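Local coordinates for protein archaemetzincin (Archaeoglobus fulgidus, PDB 3ZVS) that probably acts as a zinc-dependent metalloprotease of the archaemetzincin family, whose natural substrate is unknown, at residues P61-L66 against G120-L125; M1-Q6 against A28-L33; R47-S52 against G70-A75; P7-S12 against S36-K41; R108-K113 against D142-P147. All blocks are in the same frame, centred on the assembly; numbering follows the deposited sequence.

Contact 1 of 5, residues P61-L66 against G120-L125; sequences PIKVTL and GHVLGL. With ZN (zinc ion), chain D.
Lys-63 and Val-64 reach across to Val-122 and Leu-123, where the zinc-binding helix ends. Lys-63 starts with CG anti to the backbone N (chi1 -174°) and runs extended as far as CE, then turns at chi4, bringing NZ 3.1 Å from Val-122 O. The ammonium comes from above the plane of that carbonyl, 36° out of it, and NZ has a second partner in Gly-89 O. A positive charge beside the C-terminal carbonyls of a helix is likely to be favourable. Alongside, the methyls do the packing. Both methyls of Val-64 face Val-122 CG1, with CG2 nearer at 4.0 Å. That same CG2 also meets Leu-123 CD2 at 4.1 Å, and here the two side chains cross at about a right angle. Leu-123 CD2 also lies 4.2 Å from Lys-63 CE, the two side chains crossing obliquely. A cis peptide joins Lys-63 to Val-64, just before the strand begins. On the other side, the helix stops in a Schellman motif at Gly-124, whose positive phi suits glycine. One turn back, His-121 NE2 binds the catalytic zinc at 2.1 Å with His-117 and His-127, while its ND1 donates to Leu-125 O. Val-64 bonds through its backbone to Lys-2 and Tyr-4 of strand 2-7, Thr-65 to Ala-90 and Ala-92, and Val-122 packs on Ala-92 of strand 91-95, so the end of helix 104-122 lies against the central sheet.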
# COMPACT_ATOMS: atom_id res chain seq x y z
N PRO A 61 -3.66 4.14 14.96
CA PRO A 61 -2.21 4.36 14.95
C PRO A 61 -1.44 3.21 15.63
O PRO A 61 -0.73 3.41 16.61
CB PRO A 61 -2.05 5.68 15.72
CG PRO A 61 -3.20 5.69 16.66
CD PRO A 61 -4.33 4.99 15.97
N ILE A 62 -1.59 2.02 15.08
CA ILE A 62 -0.92 0.86 15.63
C ILE A 62 0.07 0.38 14.59
O ILE A 62 -0.30 -0.02 13.49
CB ILE A 62 -1.94 -0.23 15.95
CG1 ILE A 62 -2.94 0.31 17.00
CG2 ILE A 62 -1.23 -1.46 16.43
CD1 ILE A 62 -4.11 -0.58 17.22
N LYS A 63 1.35 0.41 14.92
CA LYS A 63 2.38 0.06 13.96
C LYS A 63 2.42 -1.45 13.76
O LYS A 63 2.54 -2.19 14.76
CB LYS A 63 3.74 0.55 14.46
CG LYS A 63 4.89 0.37 13.48
CD LYS A 63 6.19 1.04 13.99
CE LYS A 63 7.30 1.10 12.93
NZ LYS A 63 7.64 2.51 12.54
N VAL A 64 2.32 -1.98 12.54
CA VAL A 64 2.05 -1.29 11.29
C VAL A 64 0.60 -1.57 10.88
O VAL A 64 0.17 -2.72 10.93
CB VAL A 64 2.93 -1.85 10.14
CG1 VAL A 64 2.55 -1.25 8.78
CG2 VAL A 64 4.41 -1.61 10.43
N THR A 65 -0.15 -0.54 10.50
CA THR A 65 -1.50 -0.72 9.98
C THR A 65 -1.56 -0.22 8.55
O THR A 65 -1.26 0.94 8.29
CB THR A 65 -2.55 -0.01 10.86
OG1 THR A 65 -2.54 -0.61 12.16
CG2 THR A 65 -3.94 -0.13 10.24
N LEU A 66 -1.91 -1.12 7.65
CA LEU A 66 -2.03 -0.83 6.22
C LEU A 66 -3.48 -0.96 5.78
O LEU A 66 -4.04 -2.05 5.77
CB LEU A 66 -1.19 -1.79 5.38
CG LEU A 66 -1.30 -1.60 3.86
CD1 LEU A 66 -0.65 -0.31 3.38
CD2 LEU A 66 -0.70 -2.80 3.11
N GLY A 120 7.30 -0.35 3.68
CA GLY A 120 8.67 0.11 3.79
C GLY A 120 8.74 1.55 4.25
O GLY A 120 9.61 1.88 5.06
N HIS A 121 7.88 2.41 3.72
CA HIS A 121 7.83 3.78 4.23
C HIS A 121 7.47 3.86 5.71
O HIS A 121 8.08 4.63 6.45
CB HIS A 121 6.79 4.62 3.50
CG HIS A 121 7.14 5.06 2.11
ND1 HIS A 121 8.33 5.67 1.77
CD2 HIS A 121 6.39 5.07 0.98
CE1 HIS A 121 8.29 6.02 0.49
NE2 HIS A 121 7.13 5.65 -0.01
N VAL A 122 6.51 3.04 6.16
CA VAL A 122 6.16 3.07 7.58
C VAL A 122 7.37 2.68 8.44
O VAL A 122 7.56 3.22 9.54
CB VAL A 122 4.94 2.17 7.92
CG1 VAL A 122 4.59 2.29 9.40
CG2 VAL A 122 3.74 2.56 7.07
N LEU A 123 8.20 1.80 7.91
CA LEU A 123 9.41 1.34 8.59
C LEU A 123 10.57 2.30 8.46
O LEU A 123 11.67 2.00 8.92
CB LEU A 123 9.86 -0.03 8.07
CG LEU A 123 8.83 -1.13 8.24
CD1 LEU A 123 9.35 -2.43 7.64
CD2 LEU A 123 8.42 -1.28 9.69
N GLY A 124 10.36 3.42 7.80
CA GLY A 124 11.30 4.53 7.82
C GLY A 124 12.09 4.69 6.54
O GLY A 124 12.96 5.56 6.47
N LEU A 125 11.78 3.89 5.52
CA LEU A 125 12.48 3.97 4.24
C LEU A 125 11.91 5.04 3.32
O LEU A 125 10.71 5.08 3.03
CB LEU A 125 12.46 2.63 3.50
CG LEU A 125 13.08 1.46 4.24
CD1 LEU A 125 12.88 0.17 3.50
CD2 LEU A 125 14.57 1.70 4.41
ZN ZN D . 6.63 5.86 -2.01

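Contact 2 of 5, residues M1-Q6 against A28-L33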
# COMPACT_ATOMS: atom_id res chain seq x y z
N MET A 1 7.64 -7.76 14.68
CA MET A 1 6.80 -6.79 13.93
C MET A 1 5.43 -7.40 13.67
O MET A 1 5.30 -8.58 13.35
CB MET A 1 7.48 -6.44 12.61
CG MET A 1 6.72 -5.45 11.74
SD MET A 1 7.38 -5.33 10.06
CE MET A 1 9.08 -4.89 10.36
N LYS A 2 4.40 -6.56 13.80
CA LYS A 2 3.02 -6.95 13.49
C LYS A 2 2.51 -6.05 12.38
O LYS A 2 2.81 -4.85 12.38
CB LYS A 2 2.11 -6.81 14.71
CG LYS A 2 2.66 -7.54 15.93
CD LYS A 2 1.59 -8.02 16.89
CE LYS A 2 2.17 -8.39 18.26
NZ LYS A 2 3.41 -9.23 18.15
N ILE A 3 1.79 -6.62 11.43
CA ILE A 3 1.17 -5.83 10.36
C ILE A 3 -0.32 -6.15 10.41
O ILE A 3 -0.71 -7.31 10.36
CB ILE A 3 1.70 -6.23 8.97
CG1 ILE A 3 3.22 -6.01 8.91
CG2 ILE A 3 0.95 -5.47 7.87
CD1 ILE A 3 3.90 -6.60 7.70
N TYR A 4 -1.12 -5.09 10.53
CA TYR A 4 -2.58 -5.18 10.54
C TYR A 4 -3.07 -4.69 9.20
O TYR A 4 -2.84 -3.54 8.84
CB TYR A 4 -3.15 -4.30 11.66
CG TYR A 4 -2.69 -4.76 13.02
CD1 TYR A 4 -1.48 -4.33 13.54
CD2 TYR A 4 -3.45 -5.64 13.78
CE1 TYR A 4 -1.05 -4.75 14.77
CE2 TYR A 4 -3.02 -6.07 15.02
CZ TYR A 4 -1.83 -5.61 15.51
OH TYR A 4 -1.40 -6.05 16.75
N ILE A 5 -3.72 -5.56 8.45
CA ILE A 5 -4.34 -5.17 7.19
C ILE A 5 -5.78 -4.77 7.45
O ILE A 5 -6.56 -5.54 7.99
CB ILE A 5 -4.31 -6.32 6.16
CG1 ILE A 5 -2.88 -6.79 5.90
CG2 ILE A 5 -4.96 -5.93 4.86
CD1 ILE A 5 -2.80 -8.15 5.24
N GLN A 6 -6.11 -3.55 7.07
CA GLN A 6 -7.46 -3.02 7.21
C GLN A 6 -8.11 -2.94 5.82
O GLN A 6 -7.84 -2.01 5.04
CB GLN A 6 -7.45 -1.61 7.84
CG GLN A 6 -8.83 -0.96 7.87
CD GLN A 6 -9.80 -1.76 8.70
OE1 GLN A 6 -9.64 -1.90 9.92
NE2 GLN A 6 -10.78 -2.33 8.06
N ALA A 28 6.97 -11.08 9.74
CA ALA A 28 6.00 -10.43 10.61
C ALA A 28 4.79 -11.32 10.86
O ALA A 28 4.50 -12.22 10.08
CB ALA A 28 5.55 -9.10 9.98
N GLU A 29 4.11 -11.04 11.96
CA GLU A 29 2.80 -11.62 12.22
C GLU A 29 1.80 -10.68 11.57
O GLU A 29 1.83 -9.47 11.84
CB GLU A 29 2.55 -11.69 13.72
CG GLU A 29 1.28 -12.41 14.08
CD GLU A 29 1.07 -12.49 15.58
OE1 GLU A 29 1.78 -11.78 16.33
OE2 GLU A 29 0.18 -13.26 16.00
N VAL A 30 0.96 -11.23 10.71
CA VAL A 30 -0.02 -10.43 9.97
C VAL A 30 -1.43 -10.75 10.46
O VAL A 30 -1.80 -11.90 10.66
CB VAL A 30 0.13 -10.70 8.48
CG1 VAL A 30 -0.88 -9.92 7.70
CG2 VAL A 30 1.57 -10.34 8.01
N PHE A 31 -2.21 -9.69 10.62
CA PHE A 31 -3.56 -9.76 11.13
C PHE A 31 -4.44 -9.16 10.06
O PHE A 31 -4.08 -8.14 9.48
CB PHE A 31 -3.71 -8.95 12.42
CG PHE A 31 -2.86 -9.46 13.55
CD1 PHE A 31 -1.55 -9.04 13.68
CD2 PHE A 31 -3.37 -10.37 14.45
CE1 PHE A 31 -0.76 -9.52 14.71
CE2 PHE A 31 -2.59 -10.85 15.48
CZ PHE A 31 -1.28 -10.43 15.61
N VAL A 32 -5.59 -9.76 9.80
CA VAL A 32 -6.56 -9.17 8.89
C VAL A 32 -7.74 -8.69 9.73
O VAL A 32 -8.44 -9.48 10.38
CB VAL A 32 -7.02 -10.17 7.83
CG1 VAL A 32 -8.12 -9.56 6.96
CG2 VAL A 32 -5.85 -10.63 6.96
N LEU A 33 -7.92 -7.38 9.74
CA LEU A 33 -8.99 -6.71 10.48
C LEU A 33 -10.33 -6.83 9.75
O LEU A 33 -10.40 -7.14 8.56
CB LEU A 33 -8.65 -5.26 10.72
CG LEU A 33 -7.36 -5.04 11.50
CD1 LEU A 33 -6.99 -3.59 11.57
CD2 LEU A 33 -7.46 -5.63 12.91
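Lys-2 through Ile-5 pair with Glu-29 through Val-32 as parallel strands, the two strands of a beta-alpha-beta unit whose connecting helix is 12-26. Five backbone hydrogen bonds tie the ladder, from Glu-29 N to Met-1 O at one end to Leu-33 N with Ile-5 O, 2.9 Å, at the other. Lys-2 and Glu-29 lie side by side, and NZ makes a long salt bridge to OE1, 3.5 Å. On the same face, the rings of Tyr-4 and Phe-31 are offset: their planes are 13° apart, but they barely overlap, with Phe-31 CD1 above the rim of the Tyr-4 ring. An alanine in place of Tyr-4 would probably leave Phe-31 without its ring neighbour and open a gap beside Ile-62. Lys-2 CD adds to this face, 3.5 Å from Phe-31 CE1. The opposite face carries Ile-3, Ile-5, Val-30 and Val-32 toward helix 12-26; there Ile-5 CD1 presses on Val-30 CG1 at 3.6 Å.

Contact 3 of 5, residues R47-S52 against G70-A75; sequences RRQYNS and GKDIYA. With MLI (malonate ion), chain G.
Arg-47 lays its guanidinium flat on the ring of Tyr-74, a cation-pi stack with centres 3.8 Å apart and planes at 15°. Its bend at chi3 (64°) swings NE over the ring centre, and CD adds a CH-pi contact. The polar bonds hold this group in place: Gln-49 OE1 lies in the guanidinium plane and takes both Arg-47 NE, at 2.9 Å, and NH2. At the far end of the same amide, Gln-49 NE2 donates to Asp-72 OD2 at 2.8 Å, coming from above the carboxylate plane; Arg-98 is a second partner of that oxygen. A malonate ion is gripped by two donors, Tyr-50 OH at 2.5 Å and Lys-71 NZ, both on its O8. Backbone bonds pair Tyr-50 with Ile-73 and Asn-51 with Tyr-74 as parallel strands. Of the carbon contacts, Lys-71 CB lies against Tyr-50 CD1 at 3.7 Å, and Tyr-50 CB meets Ile-73 CG2. Strand 49-51 lies between 43-44 and 73-74 in a small mixed sheet, and Tyr-50 and Ile-73 pack on Ile-55 of helix 52-58.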
# COMPACT_ATOMS: atom_id res chain seq x y z
N ARG A 47 -13.89 14.92 -7.78
CA ARG A 47 -12.89 14.11 -8.44
C ARG A 47 -13.29 12.65 -8.59
O ARG A 47 -12.69 11.90 -9.37
CB ARG A 47 -11.57 14.19 -7.66
CG ARG A 47 -11.04 15.61 -7.57
CD ARG A 47 -9.91 15.71 -6.62
NE ARG A 47 -8.82 14.91 -7.13
CZ ARG A 47 -7.56 15.29 -7.29
NH1 ARG A 47 -7.15 16.48 -6.95
NH2 ARG A 47 -6.69 14.41 -7.77
N ARG A 48 -14.31 12.24 -7.84
CA ARG A 48 -14.74 10.85 -7.74
C ARG A 48 -13.57 9.96 -7.28
O ARG A 48 -13.42 8.81 -7.72
CB ARG A 48 -15.39 10.41 -9.06
CG ARG A 48 -16.55 11.37 -9.43
CD ARG A 48 -17.64 10.83 -10.39
NE ARG A 48 -18.58 11.92 -10.69
CZ ARG A 48 -19.61 11.84 -11.53
NH1 ARG A 48 -19.88 10.72 -12.19
NH2 ARG A 48 -20.39 12.91 -11.72
N GLN A 49 -12.75 10.52 -6.39
CA GLN A 49 -11.64 9.84 -5.73
C GLN A 49 -11.68 10.09 -4.25
O GLN A 49 -12.27 11.09 -3.80
CB GLN A 49 -10.28 10.36 -6.23
CG GLN A 49 -10.05 10.24 -7.70
CD GLN A 49 -8.79 10.96 -8.13
OE1 GLN A 49 -8.69 12.17 -7.95
NE2 GLN A 49 -7.82 10.24 -8.67
N TYR A 50 -11.02 9.24 -3.48
CA TYR A 50 -10.89 9.39 -2.04
C TYR A 50 -9.54 9.98 -1.71
O TYR A 50 -8.51 9.67 -2.34
CB TYR A 50 -11.09 8.03 -1.33
CG TYR A 50 -12.52 7.54 -1.39
CD1 TYR A 50 -13.04 7.00 -2.57
CD2 TYR A 50 -13.35 7.61 -0.27
CE1 TYR A 50 -14.38 6.55 -2.64
CE2 TYR A 50 -14.67 7.16 -0.32
CZ TYR A 50 -15.18 6.63 -1.49
OH TYR A 50 -16.50 6.21 -1.53
N ASN A 51 -9.50 10.87 -0.72
CA ASN A 51 -8.26 11.46 -0.30
C ASN A 51 -7.51 10.53 0.65
O ASN A 51 -8.02 10.10 1.69
CB ASN A 51 -8.54 12.81 0.37
CG ASN A 51 -7.27 13.49 0.81
OD1 ASN A 51 -6.71 13.17 1.85
ND2 ASN A 51 -6.78 14.42 -0.01
N SER A 52 -6.26 10.20 0.27
CA SER A 52 -5.46 9.28 1.05
C SER A 52 -5.08 9.74 2.43
O SER A 52 -5.01 8.92 3.38
CB SER A 52 -4.17 8.95 0.24
OG SER A 52 -3.38 10.11 -0.00
N GLY A 70 -9.89 -0.71 -2.99
CA GLY A 70 -10.09 -0.78 -4.41
C GLY A 70 -10.51 0.52 -5.07
O GLY A 70 -10.64 0.59 -6.30
N LYS A 71 -10.76 1.55 -4.26
CA LYS A 71 -11.14 2.87 -4.73
C LYS A 71 -9.88 3.64 -5.14
O LYS A 71 -8.83 3.54 -4.50
CB LYS A 71 -11.86 3.67 -3.62
CG LYS A 71 -13.15 3.06 -3.13
CD LYS A 71 -14.28 3.14 -4.14
CE LYS A 71 -15.56 2.67 -3.46
NZ LYS A 71 -16.71 2.89 -4.38
N ASP A 72 -10.01 4.45 -6.19
CA ASP A 72 -8.92 5.35 -6.59
C ASP A 72 -8.74 6.41 -5.51
O ASP A 72 -9.72 7.01 -4.99
CB ASP A 72 -9.29 6.02 -7.94
CG ASP A 72 -8.11 6.63 -8.68
OD1 ASP A 72 -6.98 6.16 -8.51
OD2 ASP A 72 -8.38 7.57 -9.46
N ILE A 73 -7.48 6.68 -5.17
CA ILE A 73 -7.11 7.69 -4.21
C ILE A 73 -6.14 8.73 -4.77
O ILE A 73 -5.45 8.51 -5.76
CB ILE A 73 -6.50 7.07 -2.92
CG1 ILE A 73 -5.21 6.30 -3.22
CG2 ILE A 73 -7.53 6.10 -2.27
CD1 ILE A 73 -4.53 5.71 -2.01
N TYR A 74 -6.16 9.89 -4.14
CA TYR A 74 -5.26 10.99 -4.47
C TYR A 74 -4.82 11.67 -3.18
O TYR A 74 -5.36 11.43 -2.12
CB TYR A 74 -5.98 12.02 -5.38
CG TYR A 74 -6.88 12.95 -4.57
CD1 TYR A 74 -8.11 12.52 -4.10
CD2 TYR A 74 -6.50 14.24 -4.27
CE1 TYR A 74 -8.94 13.34 -3.33
CE2 TYR A 74 -7.30 15.06 -3.50
CZ TYR A 74 -8.51 14.60 -3.04
OH TYR A 74 -9.32 15.40 -2.26
N ALA A 75 -3.77 12.49 -3.27
CA ALA A 75 -3.36 13.36 -2.17
C ALA A 75 -3.12 14.74 -2.78
O ALA A 75 -3.09 14.91 -3.99
CB ALA A 75 -2.12 12.86 -1.54
C1 MLI G . -19.00 7.08 -3.59
C2 MLI G . -20.34 6.56 -3.26
C3 MLI G . -18.22 6.13 -4.42
O6 MLI G . -20.49 5.31 -3.20
O7 MLI G . -21.29 7.34 -3.06
O8 MLI G . -17.23 5.57 -3.88
O9 MLI G . -18.50 5.97 -5.63

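Contact 4 of 5, residues P7-S12 against S36-K41; sequences PLSVNS and SDVSLK
Ser-36 meets Pro-7 and Ser-9 through its peptide groups, the flat groups of this contact. Its N-H goes to Pro-7 O at 3.1 Å, tilted 34° from that carbonyl's plane, whereas Ser-9 N comes to Ser-36 O within the carbonyl plane at 2.9 Å. Together they flank Leu-8 and form one isolated bridge between Leu-8 and Ser-36, just beyond the parallel pair of strands 2-7 and 29-32 of the beta-alpha-beta unit. The chain turns sharply here: Ser-9 takes positive phi and psi. Leu-8 CA also approaches Ser-36 O, a CA-H...O contact of 3.2 Å. Among the side chains, Leu-8 CD2 touches Ser-36 OG at 3.3 Å and Leu-8 CB lies against Val-38 CB. Leu-8 and Val-38 both continue onto Ile-55 of helix 52-58, and Val-38 further onto Tyr-50 and Lys-71, the pair that holds a malonate ion. Past the contact each segment begins a helical turn: Asn-11 caps helix 12-26, and Ser-39 OG makes an ST turn with Lys-41 N. The side-chain hydrogen bond between the two loops comes from Ser-9. With OG beside its own backbone N (chi1 -57°), the hydroxyl oxygen accepts Val-38 N at 2.9 Å and lies 3.6 Å from Val-38 CG1.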
# COMPACT_ATOMS: atom_id res chain seq x y z
N PRO A 7 -8.99 -3.89 5.49
CA PRO A 7 -9.69 -3.82 4.21
C PRO A 7 -10.66 -2.64 4.21
O PRO A 7 -11.46 -2.50 5.16
CB PRO A 7 -10.42 -5.19 4.11
CG PRO A 7 -9.81 -6.03 5.18
CD PRO A 7 -9.43 -5.06 6.27
N LEU A 8 -10.61 -1.82 3.18
CA LEU A 8 -11.46 -0.65 3.05
C LEU A 8 -12.05 -0.63 1.66
O LEU A 8 -11.40 -0.13 0.72
CB LEU A 8 -10.67 0.62 3.28
CG LEU A 8 -10.05 0.81 4.65
CD1 LEU A 8 -9.08 1.98 4.63
CD2 LEU A 8 -11.07 1.01 5.72
N SER A 9 -13.22 -1.23 1.47
CA SER A 9 -13.79 -1.40 0.13
C SER A 9 -12.81 -2.06 -0.85
O SER A 9 -12.38 -1.45 -1.83
CB SER A 9 -14.27 -0.09 -0.43
OG SER A 9 -15.23 0.51 0.45
N VAL A 10 -12.52 -3.32 -0.59
CA VAL A 10 -11.53 -4.07 -1.35
C VAL A 10 -11.96 -5.52 -1.46
O VAL A 10 -12.54 -6.07 -0.53
CB VAL A 10 -10.13 -3.93 -0.72
CG1 VAL A 10 -10.04 -4.61 0.64
CG2 VAL A 10 -9.04 -4.44 -1.69
N ASN A 11 -11.64 -6.15 -2.58
CA ASN A 11 -11.87 -7.58 -2.77
C ASN A 11 -11.19 -8.41 -1.68
O ASN A 11 -9.99 -8.24 -1.38
CB ASN A 11 -11.30 -7.97 -4.12
CG ASN A 11 -11.61 -9.40 -4.53
OD1 ASN A 11 -12.21 -10.18 -3.78
ND2 ASN A 11 -11.19 -9.75 -5.71
N SER A 12 -11.96 -9.30 -1.04
CA SER A 12 -11.42 -10.13 0.04
C SER A 12 -10.27 -11.01 -0.43
O SER A 12 -9.35 -11.32 0.35
CB SER A 12 -12.54 -11.00 0.65
OG SER A 12 -13.08 -11.87 -0.31
N SER A 36 -14.39 -2.98 6.19
CA SER A 36 -15.33 -1.88 6.28
C SER A 36 -15.32 -1.16 4.95
O SER A 36 -14.38 -1.30 4.16
CB SER A 36 -14.99 -0.92 7.45
OG SER A 36 -13.81 -0.17 7.22
N ASP A 37 -16.37 -0.41 4.67
CA ASP A 37 -16.35 0.45 3.50
C ASP A 37 -15.50 1.67 3.79
O ASP A 37 -15.58 2.24 4.89
CB ASP A 37 -17.76 0.90 3.14
CG ASP A 37 -18.68 -0.23 2.74
OD1 ASP A 37 -18.23 -1.36 2.45
OD2 ASP A 37 -19.91 0.00 2.75
N VAL A 38 -14.71 2.12 2.81
CA VAL A 38 -13.90 3.30 2.98
C VAL A 38 -14.84 4.48 3.29
O VAL A 38 -15.96 4.57 2.76
CB VAL A 38 -12.94 3.50 1.78
CG1 VAL A 38 -13.71 3.81 0.48
CG2 VAL A 38 -11.92 4.56 2.09
N SER A 39 -14.42 5.36 4.20
CA SER A 39 -15.30 6.43 4.69
C SER A 39 -15.67 7.42 3.61
O SER A 39 -14.81 8.00 2.96
CB SER A 39 -14.63 7.16 5.86
OG SER A 39 -15.53 8.16 6.36
N LEU A 40 -16.99 7.68 3.46
CA LEU A 40 -17.46 8.78 2.64
C LEU A 40 -16.97 10.16 3.10
O LEU A 40 -16.93 11.08 2.31
CB LEU A 40 -18.99 8.76 2.54
CG LEU A 40 -19.54 7.63 1.69
CD1 LEU A 40 -21.05 7.53 1.91
CD2 LEU A 40 -19.22 7.77 0.22
N LYS A 41 -16.55 10.29 4.36
CA LYS A 41 -15.92 11.53 4.82
C LYS A 41 -14.73 11.88 3.93
O LYS A 41 -14.38 13.03 3.81
CB LYS A 41 -15.38 11.38 6.25
CG LYS A 41 -16.46 11.14 7.31
CD LYS A 41 -17.36 12.35 7.48
CE LYS A 41 -18.45 12.10 8.53
NZ LYS A 41 -17.89 11.89 9.89

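Contact 5 of 5, residues R108-K113 against D142-P147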
# COMPACT_ATOMS: atom_id res chain seq x y z
N ARG A 108 -1.58 -9.53 -9.23
CA ARG A 108 -1.14 -9.98 -7.94
C ARG A 108 0.26 -9.44 -7.61
O ARG A 108 0.53 -8.98 -6.52
CB ARG A 108 -1.14 -11.51 -7.90
CG ARG A 108 -0.86 -12.05 -6.56
CD ARG A 108 -0.55 -13.54 -6.60
NE ARG A 108 -0.60 -14.09 -5.26
CZ ARG A 108 0.42 -14.08 -4.42
NH1 ARG A 108 1.59 -13.57 -4.79
NH2 ARG A 108 0.25 -14.59 -3.19
N GLU A 109 1.16 -9.53 -8.58
CA GLU A 109 2.52 -9.09 -8.38
C GLU A 109 2.56 -7.58 -8.07
O GLU A 109 3.28 -7.13 -7.17
CB GLU A 109 3.31 -9.39 -9.64
CG GLU A 109 4.73 -9.00 -9.53
CD GLU A 109 5.53 -9.30 -10.79
OE1 GLU A 109 5.11 -8.88 -11.89
OE2 GLU A 109 6.62 -9.89 -10.65
N ARG A 110 1.75 -6.81 -8.78
CA ARG A 110 1.68 -5.37 -8.55
C ARG A 110 1.15 -5.07 -7.15
O ARG A 110 1.64 -4.18 -6.46
CB ARG A 110 0.75 -4.73 -9.54
CG ARG A 110 1.30 -4.68 -10.96
CD ARG A 110 0.25 -4.21 -11.93
NE ARG A 110 0.81 -4.00 -13.26
CZ ARG A 110 0.13 -3.48 -14.27
NH1 ARG A 110 -1.15 -3.15 -14.14
NH2 ARG A 110 0.72 -3.30 -15.44
N VAL A 111 0.11 -5.79 -6.73
CA VAL A 111 -0.45 -5.57 -5.41
C VAL A 111 0.60 -5.80 -4.32
O VAL A 111 0.74 -5.00 -3.38
CB VAL A 111 -1.67 -6.47 -5.19
CG1 VAL A 111 -2.10 -6.44 -3.74
CG2 VAL A 111 -2.80 -6.05 -6.09
N VAL A 112 1.33 -6.92 -4.40
CA VAL A 112 2.34 -7.20 -3.40
C VAL A 112 3.44 -6.12 -3.42
O VAL A 112 3.82 -5.59 -2.36
CB VAL A 112 2.94 -8.61 -3.55
CG1 VAL A 112 4.01 -8.82 -2.52
CG2 VAL A 112 1.84 -9.66 -3.44
N LYS A 113 3.95 -5.78 -4.61
CA LYS A 113 4.99 -4.74 -4.72
C LYS A 113 4.57 -3.45 -4.04
O LYS A 113 5.32 -2.87 -3.27
CB LYS A 113 5.32 -4.43 -6.19
CG LYS A 113 6.12 -5.47 -6.92
CD LYS A 113 6.34 -5.06 -8.35
CE LYS A 113 7.21 -6.09 -9.07
NZ LYS A 113 7.25 -5.73 -10.50
N ASP A 142 6.22 1.61 -14.47
CA ASP A 142 7.33 1.70 -13.54
C ASP A 142 7.23 0.60 -12.47
O ASP A 142 8.21 0.01 -12.07
CB ASP A 142 7.41 3.06 -12.85
CG ASP A 142 7.85 4.18 -13.75
OD1 ASP A 142 8.48 3.96 -14.83
OD2 ASP A 142 7.60 5.33 -13.36
N VAL A 143 6.02 0.38 -11.95
CA VAL A 143 5.84 -0.67 -10.96
C VAL A 143 6.35 -2.01 -11.51
O VAL A 143 7.04 -2.77 -10.82
CB VAL A 143 4.34 -0.79 -10.53
CG1 VAL A 143 4.14 -1.95 -9.57
CG2 VAL A 143 3.86 0.52 -9.87
N ASP A 144 5.97 -2.30 -12.75
CA ASP A 144 6.31 -3.58 -13.35
C ASP A 144 7.84 -3.75 -13.50
O ASP A 144 8.34 -4.86 -13.42
CB ASP A 144 5.64 -3.75 -14.71
CG ASP A 144 4.14 -3.97 -14.60
OD1 ASP A 144 3.65 -4.26 -13.49
OD2 ASP A 144 3.48 -3.84 -15.64
N ARG A 145 8.54 -2.64 -13.71
CA ARG A 145 9.99 -2.66 -13.88
C ARG A 145 10.78 -2.80 -12.58
O ARG A 145 11.93 -3.25 -12.59
CB ARG A 145 10.43 -1.42 -14.63
CG ARG A 145 10.21 -1.55 -16.11
CD ARG A 145 10.86 -0.40 -16.85
NE ARG A 145 10.13 0.85 -16.62
CZ ARG A 145 9.25 1.37 -17.49
NH1 ARG A 145 8.98 0.76 -18.63
NH2 ARG A 145 8.64 2.51 -17.19
N LYS A 146 10.21 -2.40 -11.45
CA LYS A 146 10.92 -2.54 -10.19
C LYS A 146 10.66 -3.89 -9.54
O LYS A 146 9.66 -4.55 -9.81
CB LYS A 146 10.54 -1.41 -9.23
CG LYS A 146 9.21 -1.57 -8.47
CD LYS A 146 8.94 -0.28 -7.65
CE LYS A 146 7.64 -0.34 -6.88
NZ LYS A 146 7.23 1.08 -6.46
N PRO A 147 11.60 -4.36 -8.71
CA PRO A 147 11.40 -5.67 -8.09
C PRO A 147 10.53 -5.59 -6.83
O PRO A 147 10.27 -4.49 -6.31
CB PRO A 147 12.84 -6.06 -7.71
CG PRO A 147 13.43 -4.76 -7.33
CD PRO A 147 12.85 -3.73 -8.25
O HOH W 1 4.59 -6.05 -11.50
O HOH W 2 6.72 -7.20 -13.92
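Arg-110 grips the carboxylate of Asp-144 side-on, with one nitrogen to each oxygen: NE to OD1 at 2.9 Å and NH2 to OD2 at 2.8 Å. OD1 uses its syn lone pair, and guanidinium and carboxylate are nearly coplanar, 24° apart. The third nitrogen, NH1, goes to Leu-99 O. An alanine in place of Arg-110 would probably leave the Asp-144 carboxylate without its charge partner, and Leu-99 O without this donor. Next to this pair, Lys-113 stretches out fully, chi2 to chi4 all near anti, and puts NZ on two carbonyls at the end of the facing helix: Lys-146 O at 2.8 Å, nearly in line with its C=O bond, and Val-143 O at 3.0 Å. Lys-113 NZ and Lys-146 N reach Val-143 O from opposite faces of its plane. This is a helix-end contact: a lysine of the long HExxH-bearing helix 104-122 donates to carbonyls at the C-terminal end of helix 140-145. Val-143 CG1 packs against the aliphatic parts, 4.0 Å from Lys-113 CD and a little further from Arg-110 CG. One water accepts from Lys-113 NZ and lies within bonding distance of Glu-109 OE1 and Asp-144 OD1; a second lies between Glu-109 OE1 and Asp-144 O. Further out, Lys-146 bonds Ser-137, forms a salt bridge to Glu-114, and lies on His-117 of the catalytic zinc site. Pro-147 packs on Asn-131, near Cys-132 of the structural zinc.

In the fold
Contact 5 is the buried one, and it is polar, with charged side chains meeting a helix end. Contact 2 is a surface pairing of strands, sustained by backbone bonds and apolar and aromatic packing; contacts 1, 3 and 4 are partly buried. Contacts 1 and 5 share helix 104-122, at its end and middle. Contact 1 also borders contact 2 in the same sheet, where Val-64 and Leu-66 bond to Tyr-4, and Leu-123 packs on Met-1. Contact 4 continues the chain past contact 2's strands and touches contact 3, through Gly-70 with Ser-9 and Tyr-50 with Val-38. Contact 3, in a separate small sheet, lies across the chain's centre from contact 2.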